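Glucokinase (Streptomyces griseus, PDB 3VGL) probably catalyses the ATP-dependent phosphorylation of D-glucose to glucose 6-phosphate, as a zinc-binding glucokinase of the ROK family. Local coordinates at residues A16-E21 / H55-V60; G39-I44 / R84-K89; L247-D252 / W280-E285. All coordinates share one frame; numbering follows the deposited sequence.

Contact 1: residues A16-E21 / H55-V60; sequences AGVVDE and HDVEAV
Val18 turns CG1 anti to its own N (chi1 166°), which leaves CG2 beside that N and pointing at Val57. Val57 has the same rotamer (chi1 172° to CG1), which puts its CG2 beside the backbone N. The two CG2 methyls therefore meet, 3.8 Å from Val18 CG2 to Val57 CG2. His55 CG lies beside its own N, and the CB and ring pack on the Val18 methyls. Val18 CG2 lies 4.0 Å from His55 CB. Val18 CG1 sits over one face of the imidazole, 4.1 Å above the plane and displaced toward the rim, with His55 CG as its nearest ring atom at 4.2 Å. Both methyls of Val18 thus touch His55; of the two, CG2 is the one that also meets Val57. All of this is van der Waals contact. No hydrogen bond joins 16-21 to 55-60, and the nearest CA atoms, those of Val18 and Val57, are 7.6 Å apart. Strand 3-9 runs between 13-19 and 57-64 in the mixed five-stranded sheet of this actin-like ATPase fold. The side chains of Val18 and Val57 meet over it and both touch Ile5. Leu26 packs on Val18 and His55, while the end of helix 37-52 reaches Val57 through Ser52.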
# COMPACT_ATOMS: atom_id res chain seq x y z
N ALA A 16 -39.16 1.43 -4.59
CA ALA A 16 -39.86 2.09 -5.67
C ALA A 16 -40.84 3.10 -5.12
O ALA A 16 -41.28 3.01 -3.96
CB ALA A 16 -40.58 1.09 -6.56
N GLY A 17 -41.15 4.09 -5.94
CA GLY A 17 -42.18 5.05 -5.57
C GLY A 17 -42.66 5.85 -6.74
O GLY A 17 -41.95 6.02 -7.73
N VAL A 18 -43.89 6.35 -6.62
CA VAL A 18 -44.43 7.29 -7.56
C VAL A 18 -43.87 8.66 -7.21
O VAL A 18 -43.82 9.03 -6.04
CB VAL A 18 -45.99 7.29 -7.52
CG1 VAL A 18 -46.57 8.49 -8.23
CG2 VAL A 18 -46.51 5.96 -8.12
N VAL A 19 -43.41 9.38 -8.23
CA VAL A 19 -42.76 10.66 -8.03
C VAL A 19 -43.39 11.67 -8.96
O VAL A 19 -43.58 11.39 -10.16
CB VAL A 19 -41.23 10.57 -8.31
CG1 VAL A 19 -40.57 11.93 -8.09
CG2 VAL A 19 -40.57 9.49 -7.45
N ASP A 20 -43.75 12.83 -8.41
CA ASP A 20 -44.35 13.88 -9.22
C ASP A 20 -43.29 14.76 -9.85
O ASP A 20 -42.09 14.50 -9.69
CB ASP A 20 -45.44 14.68 -8.46
CG ASP A 20 -44.89 15.68 -7.44
OD1 ASP A 20 -43.67 15.90 -7.32
OD2 ASP A 20 -45.70 16.30 -6.74
N GLU A 21 -43.75 15.79 -10.56
CA GLU A 21 -42.87 16.68 -11.35
C GLU A 21 -41.93 17.52 -10.51
O GLU A 21 -40.90 17.99 -11.00
CB GLU A 21 -43.72 17.60 -12.23
CG GLU A 21 -44.77 16.89 -13.09
CD GLU A 21 -44.34 16.76 -14.55
OE1 GLU A 21 -43.12 16.79 -14.82
OE2 GLU A 21 -45.23 16.64 -15.43
N HIS A 55 -52.46 5.27 -8.37
CA HIS A 55 -51.88 6.37 -9.15
C HIS A 55 -51.86 6.08 -10.63
O HIS A 55 -51.61 4.95 -11.05
CB HIS A 55 -50.44 6.66 -8.67
CG HIS A 55 -50.35 7.03 -7.22
ND1 HIS A 55 -50.60 8.31 -6.76
CD2 HIS A 55 -50.06 6.29 -6.13
CE1 HIS A 55 -50.44 8.34 -5.45
NE2 HIS A 55 -50.12 7.12 -5.04
N ASP A 56 -52.09 7.12 -11.42
CA ASP A 56 -51.95 7.03 -12.87
C ASP A 56 -50.47 7.28 -13.25
O ASP A 56 -49.98 8.40 -13.12
CB ASP A 56 -52.85 8.07 -13.56
CG ASP A 56 -54.33 7.84 -13.29
OD1 ASP A 56 -54.78 6.67 -13.24
OD2 ASP A 56 -55.05 8.85 -13.14
N VAL A 57 -49.80 6.22 -13.70
CA VAL A 57 -48.35 6.23 -13.94
C VAL A 57 -48.01 6.13 -15.43
O VAL A 57 -48.52 5.24 -16.13
CB VAL A 57 -47.66 5.08 -13.16
CG1 VAL A 57 -46.19 4.94 -13.54
CG2 VAL A 57 -47.81 5.30 -11.65
N GLU A 58 -47.11 7.00 -15.89
CA GLU A 58 -46.79 7.19 -17.31
C GLU A 58 -45.53 6.45 -17.79
O GLU A 58 -45.41 6.09 -18.97
CB GLU A 58 -46.59 8.68 -17.54
CG GLU A 58 -46.79 9.15 -18.96
CD GLU A 58 -47.51 10.49 -19.02
OE1 GLU A 58 -47.03 11.46 -18.40
OE2 GLU A 58 -48.56 10.57 -19.69
N ALA A 59 -44.57 6.25 -16.88
CA ALA A 59 -43.31 5.63 -17.24
C ALA A 59 -42.64 5.07 -16.01
O ALA A 59 -43.01 5.43 -14.90
CB ALA A 59 -42.37 6.65 -17.91
N VAL A 60 -41.62 4.23 -16.22
CA VAL A 60 -40.83 3.63 -15.13
C VAL A 60 -39.35 3.97 -15.37
O VAL A 60 -38.82 3.72 -16.45
CB VAL A 60 -41.01 2.08 -15.05
CG1 VAL A 60 -40.12 1.47 -13.97
CG2 VAL A 60 -42.48 1.70 -14.77

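Contact 2: residues G39-I44 / R84-K89; sequences GIVDAI and RHEPLK
This is a small, buried apolar contact between a helix and the start of the next one. It lies in the lobe of the actin-like ATPase fold built on the sheet with strands 3-9 and 57-64. Helix 37-52 gives Val41 and Ile44. The 84-89 segment gives Glu86, which forms a G1 beta bulge with His85 opposite Val75, and Leu88, in the first turn of helix 88-96. Pro87 is the N-cap of that helix and the centre of an inverse gamma turn, with Leu88 N bonded to Glu86 O at 2.8 Å. This tight turn sets Glu86 and Leu88 close together before the same helix face. Leu88 gives the largest share of the contact. Its CG is anti to the backbone N (chi1 -159°), and chi2 of 58° turns CD1 toward Ile44, although the CB does not point straight at the helix. Val92 and Val75 add to the packing around Ile44 and Leu88. On the outer side, Asp42 forms a salt bridge with Arg95 of helix 88-96, a second tie between the two helices. Glu86 bends at chi2, and its OE1 comes within 4.2 Å of Val41 CG2, a van der Waals approach only. Val41 CG2 also lies 4.3 Å from Leu88 CD1. The closest pair is a meeting of two methyl groups, Ile44 CD1 and Leu88 CD1, 3.9 Å apart.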
# COMPACT_ATOMS: atom_id res chain seq x y z
N GLY A 39 -35.44 -13.53 -10.67
CA GLY A 39 -36.10 -13.14 -9.44
C GLY A 39 -36.15 -11.63 -9.29
O GLY A 39 -37.13 -11.08 -8.79
N ILE A 40 -35.08 -10.96 -9.73
CA ILE A 40 -35.05 -9.48 -9.71
C ILE A 40 -36.11 -8.88 -10.63
O ILE A 40 -36.78 -7.92 -10.26
CB ILE A 40 -33.63 -8.90 -10.03
CG1 ILE A 40 -32.68 -9.22 -8.87
CG2 ILE A 40 -33.70 -7.37 -10.29
CD1 ILE A 40 -31.20 -9.06 -9.23
N VAL A 41 -36.28 -9.44 -11.83
CA VAL A 41 -37.34 -8.93 -12.70
C VAL A 41 -38.72 -9.10 -12.05
O VAL A 41 -39.53 -8.17 -12.07
CB VAL A 41 -37.30 -9.52 -14.14
CG1 VAL A 41 -38.50 -9.03 -14.98
CG2 VAL A 41 -35.99 -9.17 -14.83
N ASP A 42 -38.97 -10.25 -11.42
CA ASP A 42 -40.21 -10.47 -10.67
C ASP A 42 -40.41 -9.41 -9.58
O ASP A 42 -41.50 -8.86 -9.45
CB ASP A 42 -40.24 -11.85 -10.01
CG ASP A 42 -40.40 -13.00 -11.01
OD1 ASP A 42 -40.78 -12.77 -12.18
OD2 ASP A 42 -40.17 -14.15 -10.60
N ALA A 43 -39.35 -9.13 -8.82
CA ALA A 43 -39.39 -8.15 -7.73
C ALA A 43 -39.61 -6.73 -8.24
O ALA A 43 -40.30 -5.95 -7.60
CB ALA A 43 -38.11 -8.22 -6.91
N ILE A 44 -39.00 -6.40 -9.39
CA ILE A 44 -39.24 -5.09 -10.02
C ILE A 44 -40.71 -4.95 -10.36
O ILE A 44 -41.32 -3.91 -10.11
CB ILE A 44 -38.42 -4.88 -11.29
CG1 ILE A 44 -36.92 -4.80 -10.96
CG2 ILE A 44 -38.87 -3.62 -12.04
CD1 ILE A 44 -36.03 -4.94 -12.18
N ARG A 84 -25.02 -9.74 -16.09
CA ARG A 84 -24.00 -9.64 -17.13
C ARG A 84 -24.73 -9.42 -18.44
O ARG A 84 -25.43 -10.32 -18.91
CB ARG A 84 -23.14 -10.91 -17.20
CG ARG A 84 -22.23 -11.18 -15.98
CD ARG A 84 -21.09 -10.18 -15.89
NE ARG A 84 -20.19 -10.45 -14.77
CZ ARG A 84 -20.37 -10.01 -13.53
NH1 ARG A 84 -21.45 -9.30 -13.21
NH2 ARG A 84 -19.48 -10.31 -12.59
N HIS A 85 -24.55 -8.24 -19.04
CA HIS A 85 -25.23 -7.85 -20.29
C HIS A 85 -26.74 -8.13 -20.17
O HIS A 85 -27.37 -8.74 -21.06
CB HIS A 85 -24.60 -8.56 -21.51
CG HIS A 85 -23.26 -8.03 -21.91
ND1 HIS A 85 -22.64 -8.40 -23.08
CD2 HIS A 85 -22.41 -7.16 -21.31
CE1 HIS A 85 -21.47 -7.80 -23.19
NE2 HIS A 85 -21.31 -7.03 -22.13
N GLU A 86 -27.32 -7.64 -19.08
CA GLU A 86 -28.74 -7.86 -18.77
C GLU A 86 -29.66 -6.82 -19.45
O GLU A 86 -29.61 -5.63 -19.12
CB GLU A 86 -28.94 -7.84 -17.25
CG GLU A 86 -30.40 -7.91 -16.76
CD GLU A 86 -31.00 -9.32 -16.84
OE1 GLU A 86 -32.17 -9.50 -16.44
OE2 GLU A 86 -30.28 -10.24 -17.29
N PRO A 87 -30.52 -7.27 -20.40
CA PRO A 87 -31.44 -6.35 -21.08
C PRO A 87 -32.65 -5.99 -20.20
O PRO A 87 -33.80 -6.39 -20.45
CB PRO A 87 -31.86 -7.15 -22.33
CG PRO A 87 -31.79 -8.55 -21.90
CD PRO A 87 -30.65 -8.65 -20.90
N LEU A 88 -32.37 -5.18 -19.20
CA LEU A 88 -33.36 -4.87 -18.19
C LEU A 88 -34.53 -4.07 -18.74
O LEU A 88 -35.68 -4.34 -18.40
CB LEU A 88 -32.66 -4.15 -17.03
CG LEU A 88 -33.39 -4.18 -15.69
CD1 LEU A 88 -33.65 -5.61 -15.18
CD2 LEU A 88 -32.54 -3.43 -14.69
N LYS A 89 -34.24 -3.07 -19.58
CA LYS A 89 -35.30 -2.27 -20.19
C LYS A 89 -36.31 -3.16 -20.92
O LYS A 89 -37.51 -3.05 -20.69
CB LYS A 89 -34.72 -1.26 -21.18
CG LYS A 89 -35.78 -0.55 -22.05
CD LYS A 89 -35.14 0.50 -22.92
CE LYS A 89 -36.15 1.10 -23.88
NZ LYS A 89 -35.66 2.40 -24.39

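Contact 3: residues L247-D252 / W280-E285; sequences LASLFD and WLIGGE
Two side-chain pairs, Ala248 with Leu281 and Ser249 with Ile282, tie the C-terminal end of helix 227-251 to the turn after helix 267-280. They lie in the lobe carrying the sheet with strands 125-130 and 255-259, at a face met by the second subunit. The apolar pair is the tighter. With chi1 at -174° and chi2 at 65°, Leu281 swings CD1 onto Ala248 CB at 3.6 Å. The second pair is mixed in character. Ser249 OG lies 3.9 Å from Ile282 CG1, a van der Waals contact between a hydroxyl and a methylene. No hydrogen bond crosses between the segments. Backbone bonds act within 247-252, where Asp252 N meets Ala248 O at 2.9 Å as the helix ends. On the other side, Leu281 to Gly284 form a type II beta turn, with Gly283 at positive phi in its third position. Ile282 O accepts a bond from Arg287, and Asp252 OD2 is held by Phe149 N and Val151 N of the second subunit. Phe256 of strand 255-259 covers Ala248 from the sheet side, and Trp280, ending helix 267-280, leans on Ala242 and Ala245 of helix 227-251.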
# COMPACT_ATOMS: atom_id res chain seq x y z
N LEU A 247 -11.29 13.01 -5.63
CA LEU A 247 -12.29 13.49 -6.58
C LEU A 247 -12.22 15.01 -6.77
O LEU A 247 -12.61 15.49 -7.85
CB LEU A 247 -13.70 13.08 -6.14
CG LEU A 247 -14.01 11.58 -6.13
CD1 LEU A 247 -15.45 11.34 -5.64
CD2 LEU A 247 -13.90 10.97 -7.52
N ALA A 248 -11.77 15.75 -5.75
CA ALA A 248 -11.57 17.20 -5.89
C ALA A 248 -10.42 17.45 -6.86
O ALA A 248 -10.49 18.40 -7.68
CB ALA A 248 -11.29 17.87 -4.54
N SER A 249 -9.37 16.63 -6.76
CA SER A 249 -8.24 16.72 -7.72
C SER A 249 -8.71 16.45 -9.14
O SER A 249 -8.25 17.12 -10.07
CB SER A 249 -7.12 15.76 -7.34
OG SER A 249 -6.57 16.24 -6.14
N LEU A 250 -9.63 15.50 -9.29
CA LEU A 250 -10.14 15.08 -10.60
C LEU A 250 -11.12 16.09 -11.19
O LEU A 250 -10.93 16.55 -12.34
CB LEU A 250 -10.79 13.71 -10.49
CG LEU A 250 -9.77 12.59 -10.31
CD1 LEU A 250 -10.29 11.49 -9.39
CD2 LEU A 250 -9.44 12.01 -11.69
N PHE A 251 -12.16 16.45 -10.42
CA PHE A 251 -13.33 17.19 -10.95
C PHE A 251 -13.44 18.63 -10.47
O PHE A 251 -14.11 19.45 -11.12
CB PHE A 251 -14.63 16.47 -10.55
CG PHE A 251 -14.82 15.14 -11.20
CD1 PHE A 251 -15.26 15.06 -12.52
CD2 PHE A 251 -14.63 13.96 -10.48
CE1 PHE A 251 -15.46 13.80 -13.13
CE2 PHE A 251 -14.81 12.71 -11.09
CZ PHE A 251 -15.25 12.64 -12.41
N ASP A 252 -12.82 18.94 -9.33
CA ASP A 252 -12.97 20.28 -8.69
C ASP A 252 -14.42 20.84 -8.72
O ASP A 252 -14.65 21.93 -9.27
CB ASP A 252 -11.99 21.28 -9.34
CG ASP A 252 -11.96 22.63 -8.63
OD1 ASP A 252 -12.03 22.66 -7.38
OD2 ASP A 252 -11.81 23.67 -9.33
N TRP A 280 -7.39 15.76 3.92
CA TRP A 280 -6.71 15.18 2.77
C TRP A 280 -6.59 16.08 1.55
O TRP A 280 -5.76 15.83 0.69
CB TRP A 280 -7.41 13.87 2.35
CG TRP A 280 -7.27 12.76 3.33
CD1 TRP A 280 -8.25 12.26 4.15
CD2 TRP A 280 -6.10 11.98 3.58
NE1 TRP A 280 -7.76 11.23 4.91
CE2 TRP A 280 -6.44 11.03 4.57
CE3 TRP A 280 -4.80 11.99 3.07
CZ2 TRP A 280 -5.52 10.10 5.06
CZ3 TRP A 280 -3.89 11.08 3.56
CH2 TRP A 280 -4.26 10.14 4.55
N LEU A 281 -7.39 17.15 1.48
CA LEU A 281 -7.42 18.03 0.29
C LEU A 281 -6.04 18.63 -0.02
O LEU A 281 -5.48 19.30 0.85
CB LEU A 281 -8.46 19.14 0.52
CG LEU A 281 -8.72 20.06 -0.66
CD1 LEU A 281 -9.34 19.27 -1.81
CD2 LEU A 281 -9.66 21.19 -0.21
N ILE A 282 -5.52 18.36 -1.23
CA ILE A 282 -4.16 18.77 -1.69
C ILE A 282 -4.05 20.30 -1.64
O ILE A 282 -4.98 20.99 -2.00
CB ILE A 282 -3.88 18.33 -3.20
CG1 ILE A 282 -3.91 16.80 -3.40
CG2 ILE A 282 -2.52 18.82 -3.68
CD1 ILE A 282 -2.86 16.01 -2.61
N GLY A 283 -2.88 20.79 -1.25
CA GLY A 283 -2.55 22.19 -1.49
C GLY A 283 -2.86 23.09 -0.32
O GLY A 283 -2.68 24.31 -0.39
N GLY A 284 -3.28 22.48 0.78
CA GLY A 284 -3.49 23.17 2.04
C GLY A 284 -4.29 24.44 1.89
O GLY A 284 -5.41 24.41 1.42
N GLU A 285 -3.66 25.56 2.26
CA GLU A 285 -4.35 26.85 2.38
C GLU A 285 -4.49 27.59 1.05
O GLU A 285 -5.20 28.61 0.97
CB GLU A 285 -3.57 27.74 3.36
CG GLU A 285 -2.16 28.08 2.85
CD GLU A 285 -1.25 28.71 3.88
OE1 GLU A 285 -1.56 29.83 4.36
OE2 GLU A 285 -0.20 28.09 4.18

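Overall arrangement
Contacts 1 and 2 belong to the same lobe, and contact 3 lies on the opposite side of the chain's centre. Helix 37-52 of contact 2 leads to strand 57-64 of contact 1; the two contacts alternate in sequence, with centres about 19 Å apart. The centre of contact 3 is about 39 and 38 Å from theirs. Contacts 2 and 3 are buried; contact 1 is partly buried. None has a hydrogen bond between its segments. Contact 1 joins strands across an intervening strand and uses a ring face. Contact 2 is mainly methyl packing on a helix. Contact 3 includes a serine hydroxyl and meets the second subunit more widely than contact 2; contact 1 does not touch it.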